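Local structure of subdomain of Desmoplakin Carboxy-Terminal domain (DPCT) (1LM5) at residues 20-25 / 192-197; 61-66 / 78-83; 101-106 / 145-150; 123-128 / 134-139; 162-167 / 177-182. The protein probably binds intermediate filaments through plakin repeats, as part of the carboxy-terminal region of desmoplakin. One frame throughout, in Å; residues are numbered along the deposited sequence.

Contact 1 of 5, residues 20-25 / 192-197; sequences LEKISI and LRLLEA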
# COMPACT_ATOMS: atom_id res chain seq x y z
N LEU B 20 14.02 10.50 -27.72
CA LEU B 20 14.30 11.14 -26.43
C LEU B 20 13.04 11.60 -25.73
O LEU B 20 12.91 12.77 -25.35
CB LEU B 20 15.24 12.33 -26.63
CG LEU B 20 16.61 11.98 -27.22
CD1 LEU B 20 17.39 13.26 -27.49
CD2 LEU B 20 17.36 11.08 -26.27
N GLU B 21 12.10 10.69 -25.53
CA GLU B 21 10.86 11.05 -24.88
C GLU B 21 10.22 9.88 -24.18
O GLU B 21 10.37 8.72 -24.59
CB GLU B 21 9.87 11.61 -25.90
CG GLU B 21 9.39 10.58 -26.90
CD GLU B 21 8.38 11.15 -27.88
OE1 GLU B 21 7.66 12.11 -27.51
OE2 GLU B 21 8.30 10.63 -29.01
N LYS B 22 9.50 10.19 -23.12
CA LYS B 22 8.81 9.17 -22.36
C LYS B 22 7.50 8.87 -23.07
O LYS B 22 6.78 9.78 -23.48
CB LYS B 22 8.51 9.69 -20.95
CG LYS B 22 7.58 8.78 -20.16
CD LYS B 22 7.36 9.27 -18.74
CE LYS B 22 6.73 10.64 -18.69
NZ LYS B 22 6.37 10.98 -17.29
N ILE B 23 7.21 7.59 -23.25
CA ILE B 23 5.96 7.17 -23.86
C ILE B 23 5.41 6.03 -23.01
O ILE B 23 6.14 5.43 -22.21
CB ILE B 23 6.16 6.67 -25.30
CG1 ILE B 23 7.12 5.48 -25.32
CG2 ILE B 23 6.69 7.81 -26.16
CD1 ILE B 23 7.35 4.89 -26.70
N SER B 24 4.14 5.73 -23.19
CA SER B 24 3.54 4.64 -22.43
C SER B 24 4.07 3.34 -22.98
O SER B 24 4.63 3.27 -24.08
CB SER B 24 2.02 4.65 -22.59
OG SER B 24 1.69 4.29 -23.92
N ILE B 25 3.88 2.28 -22.22
CA ILE B 25 4.30 0.97 -22.65
C ILE B 25 3.53 0.65 -23.93
O ILE B 25 4.08 0.15 -24.90
CB ILE B 25 3.98 -0.05 -21.56
CG1 ILE B 25 4.95 0.17 -20.39
CG2 ILE B 25 4.11 -1.47 -22.08
CD1 ILE B 25 4.49 -0.45 -19.09
N LEU B 192 8.96 8.70 -11.78
CA LEU B 192 8.49 7.54 -12.53
C LEU B 192 9.63 6.73 -13.12
O LEU B 192 10.57 7.28 -13.69
CB LEU B 192 7.56 8.00 -13.66
CG LEU B 192 6.20 8.52 -13.23
CD1 LEU B 192 5.44 9.05 -14.44
CD2 LEU B 192 5.42 7.38 -12.57
N ARG B 193 9.52 5.42 -12.99
CA ARG B 193 10.55 4.53 -13.48
C ARG B 193 10.32 4.19 -14.94
O ARG B 193 9.25 3.70 -15.31
CB ARG B 193 10.58 3.26 -12.64
CG ARG B 193 11.75 2.36 -12.90
CD ARG B 193 11.82 1.32 -11.78
NE ARG B 193 12.01 1.97 -10.49
CZ ARG B 193 13.17 2.44 -10.05
NH1 ARG B 193 14.26 2.33 -10.79
NH2 ARG B 193 13.23 3.05 -8.87
N LEU B 194 11.33 4.46 -15.75
CA LEU B 194 11.24 4.23 -17.19
C LEU B 194 12.26 3.21 -17.66
O LEU B 194 13.35 3.11 -17.09
CB LEU B 194 11.50 5.52 -17.96
CG LEU B 194 10.80 6.81 -17.52
CD1 LEU B 194 11.05 7.90 -18.57
CD2 LEU B 194 9.32 6.55 -17.35
N LEU B 195 11.89 2.48 -18.70
CA LEU B 195 12.77 1.50 -19.30
C LEU B 195 13.06 2.04 -20.69
O LEU B 195 12.14 2.38 -21.43
CB LEU B 195 12.06 0.16 -19.46
CG LEU B 195 12.62 -1.07 -18.79
CD1 LEU B 195 11.94 -2.30 -19.38
CD2 LEU B 195 14.13 -1.12 -18.97
N GLU B 196 14.34 2.15 -21.05
CA GLU B 196 14.68 2.64 -22.37
C GLU B 196 14.32 1.62 -23.45
O GLU B 196 14.37 0.41 -23.22
CB GLU B 196 16.17 2.96 -22.45
CG GLU B 196 16.57 4.15 -21.62
CD GLU B 196 18.04 4.49 -21.75
OE1 GLU B 196 18.48 5.45 -21.08
OE2 GLU B 196 18.75 3.81 -22.52
N ALA B 197 13.95 2.12 -24.62
CA ALA B 197 13.59 1.27 -25.74
C ALA B 197 14.12 1.90 -27.02
O ALA B 197 14.09 3.13 -27.17
CB ALA B 197 12.09 1.11 -25.83
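Lys22 reaches from strand 21-23 to Leu194 with the middle of its side chain and to Leu192 with its end. The two strands are not neighbours here: the CA atoms of Lys22 and Leu194 are 7.6 Å apart, so the bridge is made by side chains. With CG of Lys22 opposite its own backbone N (chi1 170°), the aliphatic part runs across the forked end of Leu194 at about a right angle. Lys22 CB lies 3.9 Å from Leu194 CD1, while further out Lys22 CD approaches Leu194 CD2 at 3.6 Å. The lysine then bends at its third torsion (chi3 61°), and Lys22 NZ comes to 3.6 Å from CD1 of Leu192. That last approach only passes a methyl; the polar partners of the ammonium lie elsewhere, in a salt bridge with Glu187 and a hydrogen bond to the carbonyl of Pro55. The methylenes thus meet Leu194, and the ammonium passes Leu192. Strand 11-16 separates the two strands in a four-stranded mixed sheet, pairing antiparallel with 21-23 and parallel with 193-197. On the far side of 193-197 lies strand 185-186, whose Met185 also touches Leu194.

Contact 2 of 5, residues 61-66 / 78-83; sequences LSLQDA and TRLKPA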
# COMPACT_ATOMS: atom_id res chain seq x y z
N LEU B 61 -4.46 3.01 -12.47
CA LEU B 61 -5.76 2.93 -13.09
C LEU B 61 -6.28 1.51 -13.21
O LEU B 61 -5.51 0.57 -13.34
CB LEU B 61 -5.69 3.50 -14.51
CG LEU B 61 -5.03 4.85 -14.75
CD1 LEU B 61 -4.83 5.05 -16.26
CD2 LEU B 61 -5.90 5.96 -14.16
N SER B 62 -7.60 1.38 -13.18
CA SER B 62 -8.23 0.08 -13.37
C SER B 62 -7.99 -0.18 -14.85
O SER B 62 -7.67 0.75 -15.59
CB SER B 62 -9.73 0.19 -13.12
OG SER B 62 -10.28 1.20 -13.95
N LEU B 63 -8.14 -1.41 -15.29
CA LEU B 63 -7.94 -1.67 -16.71
C LEU B 63 -8.92 -0.85 -17.54
O LEU B 63 -8.57 -0.33 -18.60
CB LEU B 63 -8.12 -3.15 -17.03
CG LEU B 63 -7.08 -4.12 -16.46
CD1 LEU B 63 -7.49 -5.55 -16.77
CD2 LEU B 63 -5.71 -3.82 -17.05
N GLN B 64 -10.15 -0.74 -17.04
CA GLN B 64 -11.20 -0.01 -17.74
C GLN B 64 -10.80 1.44 -17.97
O GLN B 64 -10.89 1.96 -19.09
CB GLN B 64 -12.50 -0.07 -16.93
CG GLN B 64 -13.67 0.62 -17.59
CD GLN B 64 -14.89 0.66 -16.69
OE1 GLN B 64 -15.39 -0.37 -16.25
NE2 GLN B 64 -15.38 1.87 -16.42
N ASP B 65 -10.33 2.09 -16.92
CA ASP B 65 -9.90 3.47 -17.02
C ASP B 65 -8.67 3.62 -17.90
O ASP B 65 -8.55 4.60 -18.64
CB ASP B 65 -9.63 4.03 -15.63
CG ASP B 65 -10.91 4.24 -14.83
OD1 ASP B 65 -10.83 4.57 -13.64
OD2 ASP B 65 -12.00 4.06 -15.42
N ALA B 66 -7.76 2.65 -17.83
CA ALA B 66 -6.55 2.70 -18.66
C ALA B 66 -6.97 2.62 -20.13
O ALA B 66 -6.38 3.28 -20.99
CB ALA B 66 -5.61 1.55 -18.32
N THR B 78 -7.89 -7.00 -22.07
CA THR B 78 -8.38 -8.37 -21.96
C THR B 78 -7.27 -9.27 -21.44
O THR B 78 -7.48 -10.03 -20.50
CB THR B 78 -8.85 -8.89 -23.33
OG1 THR B 78 -9.97 -8.10 -23.76
CG2 THR B 78 -9.28 -10.36 -23.24
N ARG B 79 -6.09 -9.18 -22.04
CA ARG B 79 -4.96 -10.00 -21.64
C ARG B 79 -4.50 -9.70 -20.22
O ARG B 79 -3.89 -10.55 -19.59
CB ARG B 79 -3.78 -9.80 -22.58
CG ARG B 79 -4.07 -10.04 -24.03
CD ARG B 79 -2.93 -9.49 -24.87
NE ARG B 79 -3.37 -9.20 -26.23
CZ ARG B 79 -2.66 -8.50 -27.11
NH1 ARG B 79 -1.48 -8.01 -26.76
NH2 ARG B 79 -3.14 -8.28 -28.33
N LEU B 80 -4.77 -8.49 -19.74
CA LEU B 80 -4.34 -8.10 -18.40
C LEU B 80 -5.30 -8.45 -17.27
O LEU B 80 -4.96 -8.24 -16.11
CB LEU B 80 -4.09 -6.59 -18.33
CG LEU B 80 -2.98 -6.07 -19.23
CD1 LEU B 80 -2.94 -4.54 -19.15
CD2 LEU B 80 -1.66 -6.67 -18.78
N LYS B 81 -6.48 -8.96 -17.59
CA LYS B 81 -7.45 -9.29 -16.54
C LYS B 81 -6.87 -10.14 -15.42
O LYS B 81 -7.02 -9.81 -14.24
CB LYS B 81 -8.68 -9.98 -17.15
CG LYS B 81 -9.52 -9.06 -18.03
CD LYS B 81 -10.53 -9.85 -18.87
CE LYS B 81 -11.36 -8.96 -19.81
NZ LYS B 81 -12.42 -8.16 -19.12
N PRO B 82 -6.19 -11.25 -15.76
CA PRO B 82 -5.63 -12.08 -14.69
C PRO B 82 -4.68 -11.28 -13.79
O PRO B 82 -4.69 -11.45 -12.57
CB PRO B 82 -4.91 -13.19 -15.44
CG PRO B 82 -5.70 -13.31 -16.73
CD PRO B 82 -5.94 -11.85 -17.08
N ALA B 83 -3.86 -10.43 -14.39
CA ALA B 83 -2.92 -9.61 -13.62
C ALA B 83 -3.68 -8.67 -12.68
O ALA B 83 -3.27 -8.46 -11.54
CB ALA B 83 -2.04 -8.78 -14.56
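Leu63 extends from the start of helix 63-68 toward Leu80 in helix 74-88, and their CA atoms stand 7.6 Å apart. Traced outward, its CB and CG serve as the stem: neither has an atom of 78-83 within 4.2 Å. CG lies opposite the carbonyl carbon (chi1 -67°), and the fork beyond it divides the work. Leu63 CD2 meets the side chain of Leu80, at 3.5 Å from Leu80 CB and 3.5 Å from Leu80 CD1. The first of these is tighter than usual van der Waals contact, so the two leucines are pressed closely together. Leu63 CD1 instead settles by the backbone, 3.6 Å from Lys81 N and 3.7 Å from Leu80 C. Leu63 CD1 also comes to 4.2 Å from Lys81 CG. The peptide touched by CD1 comes just before a kink, where the N atoms of Pro82 and Ala83 make no bond to the preceding turn.

Ser62, just before Leu63, is the N-cap of the helix, its OG accepting from Asp65 N at 3.1 Å with an N-H...O angle of 162°. Ile52 of strand 52-53 touches both leucines, while Ile72 and Gln84 add further contacts to Leu63. Backbone bonding between Leu61 and Ile52 joins this helix packing to a short strand pair immediately ahead of it in the chain. A beta hairpin followed by packed helices is the hallmark of the plakin repeat, and both segments fall within a plectin-repeat sequence.

Contact 3 of 5, residues 101-106 / 145-150; sequences AAEAVK and KGFIDG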
# COMPACT_ATOMS: atom_id res chain seq x y z
N ALA B 101 -2.87 -14.38 -5.90
CA ALA B 101 -2.31 -15.03 -7.08
C ALA B 101 -1.77 -16.43 -6.78
O ALA B 101 -2.06 -17.38 -7.51
CB ALA B 101 -1.21 -14.17 -7.67
N ALA B 102 -0.99 -16.54 -5.71
CA ALA B 102 -0.40 -17.82 -5.33
C ALA B 102 -1.45 -18.91 -5.16
O ALA B 102 -1.28 -20.03 -5.64
CB ALA B 102 0.40 -17.67 -4.05
N GLU B 103 -2.52 -18.57 -4.45
CA GLU B 103 -3.60 -19.50 -4.19
C GLU B 103 -4.27 -19.86 -5.52
O GLU B 103 -4.56 -21.03 -5.77
CB GLU B 103 -4.63 -18.87 -3.25
CG GLU B 103 -4.01 -18.26 -2.00
CD GLU B 103 -5.01 -17.51 -1.14
OE1 GLU B 103 -5.80 -18.16 -0.43
OE2 GLU B 103 -5.01 -16.26 -1.18
N ALA B 104 -4.48 -18.86 -6.36
CA ALA B 104 -5.11 -19.08 -7.66
C ALA B 104 -4.33 -20.08 -8.50
O ALA B 104 -4.93 -20.86 -9.26
CB ALA B 104 -5.24 -17.76 -8.41
N VAL B 105 -3.01 -20.05 -8.39
CA VAL B 105 -2.18 -20.97 -9.14
C VAL B 105 -2.47 -22.36 -8.58
O VAL B 105 -2.67 -23.32 -9.34
CB VAL B 105 -0.69 -20.67 -8.97
CG1 VAL B 105 0.13 -21.78 -9.62
CG2 VAL B 105 -0.36 -19.35 -9.65
N LYS B 106 -2.48 -22.46 -7.26
CA LYS B 106 -2.73 -23.73 -6.61
C LYS B 106 -4.03 -24.37 -7.08
O LYS B 106 -4.08 -25.58 -7.32
CB LYS B 106 -2.78 -23.57 -5.09
CG LYS B 106 -1.42 -23.54 -4.41
CD LYS B 106 -1.54 -23.53 -2.88
CE LYS B 106 -2.18 -24.82 -2.34
NZ LYS B 106 -3.63 -24.94 -2.68
N LYS B 145 -0.17 -16.23 6.12
CA LYS B 145 -1.48 -16.34 5.49
C LYS B 145 -1.59 -17.63 4.69
O LYS B 145 -2.68 -18.02 4.28
CB LYS B 145 -1.72 -15.14 4.57
CG LYS B 145 -1.55 -13.79 5.25
CD LYS B 145 -2.75 -13.40 6.08
CE LYS B 145 -3.94 -13.06 5.20
NZ LYS B 145 -5.12 -12.66 6.01
N GLY B 146 -0.45 -18.27 4.45
CA GLY B 146 -0.45 -19.51 3.69
C GLY B 146 -0.46 -19.29 2.18
O GLY B 146 -0.76 -20.21 1.43
N PHE B 147 -0.16 -18.07 1.74
CA PHE B 147 -0.13 -17.78 0.31
C PHE B 147 0.96 -18.61 -0.34
O PHE B 147 0.77 -19.19 -1.40
CB PHE B 147 0.21 -16.31 0.05
CG PHE B 147 -0.88 -15.35 0.39
CD1 PHE B 147 -0.72 -14.00 0.13
CD2 PHE B 147 -2.07 -15.79 0.97
CE1 PHE B 147 -1.72 -13.10 0.44
CE2 PHE B 147 -3.07 -14.89 1.28
CZ PHE B 147 -2.90 -13.55 1.02
N ILE B 148 2.11 -18.62 0.32
CA ILE B 148 3.27 -19.34 -0.17
C ILE B 148 3.91 -20.02 1.02
O ILE B 148 3.73 -19.59 2.16
CB ILE B 148 4.30 -18.36 -0.76
CG1 ILE B 148 4.73 -17.36 0.32
CG2 ILE B 148 3.70 -17.60 -1.93
CD1 ILE B 148 5.75 -16.32 -0.14
N ASP B 149 4.65 -21.09 0.75
CA ASP B 149 5.35 -21.79 1.82
C ASP B 149 6.80 -21.33 1.74
O ASP B 149 7.15 -20.55 0.85
CB ASP B 149 5.23 -23.31 1.65
CG ASP B 149 5.75 -23.81 0.31
OD1 ASP B 149 5.56 -25.01 0.02
OD2 ASP B 149 6.34 -23.01 -0.46
N GLY B 150 7.62 -21.81 2.65
CA GLY B 150 9.02 -21.42 2.66
C GLY B 150 9.71 -21.61 1.32
O GLY B 150 10.51 -20.76 0.92
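Ala102 and Glu103, consecutive residues of helix 101-106, meet Phe147 and Ile148 of the turn between helices 139-145 and 150-157. The apolar contacts centre on one methyl. Ala102 CB lies 3.9 Å from Ile148 CG2 and 4.3 Å from Phe147 CB. The branching of Ile148 makes the former possible: CG2 stands opposite its carbonyl carbon, while CG1 takes the place between the backbone N and that carbon (chi1 59°) and leads the longer arm away.

Contact with the backbone is closer still. Ala102 CB approaches Phe147 O at 3.1 Å, a methyl against a carbonyl oxygen, and the CA atoms of the same two residues are just 5.6 Å apart. Such proximity places the loop directly against the helix surface. The loop leaves the preceding helix through a Schellman motif at Gly146, whose positive phi of 82° turns the chain immediately before Phe147.

The third kind of contact sets a carboxylate beside an aromatic ring. Glu103 OE2 comes obliquely to Phe147, 3.4 Å from CE2 and 3.7 Å from CD2, with the carboxylate and ring planes 19° apart. The stronger partner of this oxygen is the backbone N of Ser100, directly before the helix, and Ser100 also touches the phenyl ring.

Helix 101-106 thus packs on the turn joining the two helices of a plectin-repeat sequence. Chemically, the phenylalanine is a neighbour of the acid rather than its polar partner. The N-H of Ser100 satisfies OE2 while the ring sits obliquely next to it, and closeness to the helix start would probably favour the charged carboxylate.

Contact 4 of 5, residues 123-128 / 134-139; sequences YLTGGL and HGRIST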
# COMPACT_ATOMS: atom_id res chain seq x y z
N TYR B 123 6.41 -8.93 -5.52
CA TYR B 123 7.55 -9.08 -4.64
C TYR B 123 8.61 -8.02 -4.87
O TYR B 123 9.05 -7.34 -3.94
CB TYR B 123 8.16 -10.47 -4.83
CG TYR B 123 9.25 -10.75 -3.85
CD1 TYR B 123 8.96 -11.11 -2.54
CD2 TYR B 123 10.60 -10.62 -4.21
CE1 TYR B 123 9.97 -11.33 -1.62
CE2 TYR B 123 11.61 -10.84 -3.30
CZ TYR B 123 11.29 -11.19 -2.00
OH TYR B 123 12.28 -11.41 -1.08
N LEU B 124 9.03 -7.88 -6.13
CA LEU B 124 10.05 -6.92 -6.52
C LEU B 124 9.67 -5.48 -6.28
O LEU B 124 10.53 -4.62 -6.22
CB LEU B 124 10.39 -7.09 -8.00
CG LEU B 124 11.23 -8.32 -8.37
CD1 LEU B 124 11.28 -8.45 -9.88
CD2 LEU B 124 12.62 -8.20 -7.76
N THR B 125 8.38 -5.21 -6.15
CA THR B 125 7.95 -3.83 -5.96
C THR B 125 7.43 -3.52 -4.57
O THR B 125 6.66 -2.57 -4.39
CB THR B 125 6.89 -3.45 -7.01
OG1 THR B 125 5.81 -4.39 -6.97
CG2 THR B 125 7.52 -3.45 -8.42
N GLY B 126 7.84 -4.30 -3.59
CA GLY B 126 7.40 -4.01 -2.24
C GLY B 126 6.90 -5.19 -1.44
O GLY B 126 7.01 -5.20 -0.21
N GLY B 127 6.33 -6.19 -2.11
CA GLY B 127 5.84 -7.34 -1.39
C GLY B 127 4.57 -7.86 -2.01
O GLY B 127 3.87 -7.14 -2.73
N LEU B 128 4.25 -9.11 -1.72
CA LEU B 128 3.06 -9.73 -2.26
C LEU B 128 1.83 -8.98 -1.81
O LEU B 128 1.79 -8.40 -0.72
CB LEU B 128 2.95 -11.18 -1.81
CG LEU B 128 4.11 -12.08 -2.25
CD1 LEU B 128 3.74 -13.52 -1.94
CD2 LEU B 128 4.37 -11.89 -3.74
N HIS B 134 -6.18 -5.59 -0.11
CA HIS B 134 -5.58 -4.91 -1.25
C HIS B 134 -4.36 -4.10 -0.86
O HIS B 134 -4.18 -2.97 -1.28
CB HIS B 134 -6.62 -4.02 -1.94
CG HIS B 134 -7.81 -4.77 -2.45
ND1 HIS B 134 -8.92 -5.01 -1.68
CD2 HIS B 134 -8.02 -5.40 -3.63
CE1 HIS B 134 -9.78 -5.76 -2.36
NE2 HIS B 134 -9.25 -6.00 -3.55
N GLY B 135 -3.51 -4.69 -0.02
CA GLY B 135 -2.30 -4.02 0.39
C GLY B 135 -1.15 -4.98 0.25
O GLY B 135 -1.36 -6.16 -0.02
N ARG B 136 0.07 -4.49 0.42
CA ARG B 136 1.22 -5.35 0.31
C ARG B 136 1.58 -5.85 1.69
O ARG B 136 1.35 -5.16 2.69
CB ARG B 136 2.40 -4.58 -0.26
CG ARG B 136 2.18 -4.10 -1.66
CD ARG B 136 3.42 -3.36 -2.10
NE ARG B 136 3.34 -2.85 -3.46
CZ ARG B 136 3.77 -3.51 -4.53
NH1 ARG B 136 4.31 -4.71 -4.40
NH2 ARG B 136 3.72 -2.93 -5.72
N ILE B 137 2.13 -7.05 1.75
CA ILE B 137 2.51 -7.63 3.02
C ILE B 137 3.91 -8.21 2.92
O ILE B 137 4.39 -8.50 1.82
CB ILE B 137 1.54 -8.74 3.42
CG1 ILE B 137 1.57 -9.86 2.37
CG2 ILE B 137 0.15 -8.16 3.59
CD1 ILE B 137 0.72 -11.05 2.73
N SER B 138 4.55 -8.37 4.07
CA SER B 138 5.89 -8.92 4.09
C SER B 138 5.76 -10.37 3.64
O SER B 138 4.67 -10.94 3.66
CB SER B 138 6.45 -8.89 5.52
OG SER B 138 5.67 -9.71 6.38
N THR B 139 6.87 -10.96 3.22
CA THR B 139 6.81 -12.34 2.80
C THR B 139 6.47 -13.18 4.03
O THR B 139 5.72 -14.14 3.94
CB THR B 139 8.14 -12.78 2.21
OG1 THR B 139 9.11 -12.88 3.25
CG2 THR B 139 8.61 -11.73 1.21
O HOH W 1 5.72 -10.09 0.30
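Arg136, in the second strand of the plectin-repeat hairpin (129-130 with 135-136, with a G1 bulge at His134 and Gly135), bonds back to Thr125 and Gly127 in the link from helix 112-124. Its chain is extended from CG to NE, carrying the guanidinium to the helix end. Arg136 NH2 donates to Thr125 OG1 at 2.8 Å, and Arg136 NH1 donates to Gly127 O at 3.0 Å. Both acceptors are tilted 23° from the guanidinium plane, and the N-H...O angles of 133° and 132° show bent bonds. Thr125 O sits over one face of the Arg136 guanidinium, 3.0 Å above its plane, where the N-H groups do not point at it. Further partners are a weak bond from Arg136 NH1 to Gln122 O and a long, weak ion pair of Arg136 NE with Asp158 of the second subunit. The threonine hydroxyl's one proton is shared between the carbonyls of Phe121, the stronger partner, and Gln122.

The backbones join more directly: Ile137 N donates to Leu128 O at 2.8 Å. A water bridges the two backbones next to this bond, accepting from Leu128 N at 2.7 Å and donating to Ile137 O at 2.6 Å.

Gly126 O accepts from Arg155 of the second subunit and Arg136 O from its Gln116, placing the contact at the dimer interface. Leu128 O is also approached by Arg136 CA at 3.3 Å, a CA-H...O contact.

Contact 5 of 5, residues 162-167 / 177-182; sequences YAKILT and YKDAIN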
# COMPACT_ATOMS: atom_id res chain seq x y z
N TYR B 162 15.10 -15.22 -11.32
CA TYR B 162 13.79 -15.06 -11.95
C TYR B 162 13.89 -15.34 -13.44
O TYR B 162 14.88 -14.98 -14.09
CB TYR B 162 13.26 -13.65 -11.77
CG TYR B 162 12.68 -13.32 -10.42
CD1 TYR B 162 12.05 -12.10 -10.21
CD2 TYR B 162 12.77 -14.22 -9.35
CE1 TYR B 162 11.52 -11.77 -8.97
CE2 TYR B 162 12.24 -13.90 -8.11
CZ TYR B 162 11.62 -12.67 -7.92
OH TYR B 162 11.12 -12.32 -6.69
N ALA B 163 12.85 -15.95 -13.99
CA ALA B 163 12.83 -16.26 -15.41
C ALA B 163 12.96 -14.97 -16.22
O ALA B 163 12.41 -13.95 -15.84
CB ALA B 163 11.52 -16.96 -15.75
N LYS B 164 13.69 -15.03 -17.32
CA LYS B 164 13.88 -13.85 -18.18
C LYS B 164 12.63 -13.74 -19.06
O LYS B 164 12.64 -14.09 -20.24
CB LYS B 164 15.12 -14.04 -19.05
CG LYS B 164 16.39 -14.37 -18.27
CD LYS B 164 16.73 -13.28 -17.25
CE LYS B 164 18.06 -13.54 -16.56
NZ LYS B 164 18.39 -12.49 -15.53
N ILE B 165 11.56 -13.24 -18.46
CA ILE B 165 10.28 -13.13 -19.15
C ILE B 165 10.11 -11.89 -20.00
O ILE B 165 9.08 -11.72 -20.66
CB ILE B 165 9.12 -13.16 -18.13
CG1 ILE B 165 9.21 -11.95 -17.20
CG2 ILE B 165 9.19 -14.45 -17.32
CD1 ILE B 165 8.09 -11.86 -16.20
N LEU B 166 11.11 -11.01 -20.00
CA LEU B 166 11.00 -9.79 -20.78
C LEU B 166 12.08 -9.67 -21.84
O LEU B 166 13.18 -10.19 -21.69
CB LEU B 166 11.11 -8.57 -19.87
CG LEU B 166 10.31 -8.55 -18.56
CD1 LEU B 166 10.54 -7.22 -17.86
CD2 LEU B 166 8.84 -8.75 -18.86
N THR B 167 11.75 -8.97 -22.91
CA THR B 167 12.73 -8.70 -23.93
C THR B 167 13.07 -7.26 -23.61
O THR B 167 12.21 -6.39 -23.71
CB THR B 167 12.15 -8.77 -25.34
OG1 THR B 167 11.78 -10.12 -25.63
CG2 THR B 167 13.16 -8.28 -26.35
N TYR B 177 12.17 -9.14 -14.60
CA TYR B 177 11.65 -7.87 -14.16
C TYR B 177 12.65 -7.22 -13.21
O TYR B 177 12.77 -6.00 -13.17
CB TYR B 177 10.32 -8.06 -13.45
CG TYR B 177 9.56 -6.76 -13.34
CD1 TYR B 177 8.92 -6.22 -14.45
CD2 TYR B 177 9.50 -6.06 -12.14
CE1 TYR B 177 8.23 -5.02 -14.38
CE2 TYR B 177 8.81 -4.85 -12.05
CZ TYR B 177 8.17 -4.34 -13.18
OH TYR B 177 7.44 -3.18 -13.10
N LYS B 178 13.33 -8.05 -12.43
CA LYS B 178 14.34 -7.57 -11.51
C LYS B 178 15.40 -6.85 -12.35
O LYS B 178 15.84 -5.75 -12.02
CB LYS B 178 14.96 -8.76 -10.77
CG LYS B 178 16.30 -8.50 -10.12
CD LYS B 178 16.19 -7.69 -8.85
CE LYS B 178 17.49 -7.80 -8.07
NZ LYS B 178 17.46 -6.98 -6.82
N ASP B 179 15.79 -7.48 -13.46
CA ASP B 179 16.78 -6.87 -14.36
C ASP B 179 16.24 -5.57 -14.91
O ASP B 179 16.97 -4.59 -15.02
CB ASP B 179 17.06 -7.78 -15.55
CG ASP B 179 17.77 -9.05 -15.17
OD1 ASP B 179 17.52 -10.07 -15.84
OD2 ASP B 179 18.57 -9.03 -14.22
N ALA B 180 14.97 -5.58 -15.29
CA ALA B 180 14.33 -4.41 -15.85
C ALA B 180 14.41 -3.25 -14.88
O ALA B 180 14.75 -2.14 -15.27
CB ALA B 180 12.88 -4.72 -16.18
N ILE B 181 14.13 -3.50 -13.60
CA ILE B 181 14.19 -2.44 -12.61
C ILE B 181 15.62 -1.94 -12.47
O ILE B 181 15.85 -0.74 -12.31
CB ILE B 181 13.68 -2.93 -11.25
CG1 ILE B 181 12.19 -3.25 -11.35
CG2 ILE B 181 13.92 -1.88 -10.19
CD1 ILE B 181 11.62 -3.92 -10.11
N ASN B 182 16.58 -2.85 -12.54
CA ASN B 182 17.97 -2.44 -12.41
C ASN B 182 18.48 -1.68 -13.63
O ASN B 182 19.42 -0.90 -13.53
CB ASN B 182 18.85 -3.66 -12.13
CG ASN B 182 18.79 -4.08 -10.68
OD1 ASN B 182 19.12 -3.29 -9.79
ND2 ASN B 182 18.37 -5.31 -10.44
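Residues 162-167 run past the first turn of helix 177-183, with CA separations of 7.5 Å for Tyr162 and Lys178 and 6.9 Å for Leu166 and Tyr177; Lys164 centres an inverse gamma turn, and Ile165 with Leu166 forms a classic bulge opposite Ile175. Leu166 turns one branch to the helix. Its CD1 meets Ala180 CB at 3.8 Å and, obliquely to the ring, Tyr177 CD1 at 3.9 Å. Tyr177 swings its ring opposite its own backbone N (chi1 -163°), and beyond the leucine its hydroxyl bonds to Ile11 N while the ring packs edge-to-face with Phe121.

Strands 166-167 and 174-175 form an antiparallel hairpin that leads straight into helix 177-183, a layout resembling the hairpin-to-helix start of a plakin repeat. Leu166 and Ala180 both touch Ile175 of the second strand, so the hairpin and the helix share this packing.

Toward the surface the contact becomes ionic. Lys164 bends at its second torsion (chi2 -59°) and meets Asp179 at about a right angle. Lys164 NZ forms a salt bridge with Asp179 OD1 at 2.6 Å, and the oxygen offers its syn lone pair. Asp179 OD1 also accepts from Ser176 N, just ahead of the helix, so one oxygen serves two donors. Tyr162 CD1 reaches Lys178 CB more loosely, at 4.5 Å. The hydroxyl of Tyr162 bonds to Leu156 O.

Contacts 2, 3, 4 and 5 are mainly buried, whereas contact 1 is only partly so and lies about 33 Å from contact 3, centre to centre. Contacts 3 and 4 touch through Ile148 and Leu128 and through Phe147 and Ile137, so their apolar side chains pack together; helix 112-124 of contact 4 follows helix 101-106 of contact 3, and contact 4 falls between contact 3's two segments in sequence. Contact 4 meets contact 5 around Leu124; contact 5 reaches contact 1 through Leu195 and Ala180. Contact 2 touches none of the others. Leucine packing dominates contact 2, while contact 4 relies on hydrogen bonds and borders the second subunit. Charge pairs directly across contact 5, but outside the segments in contact 1.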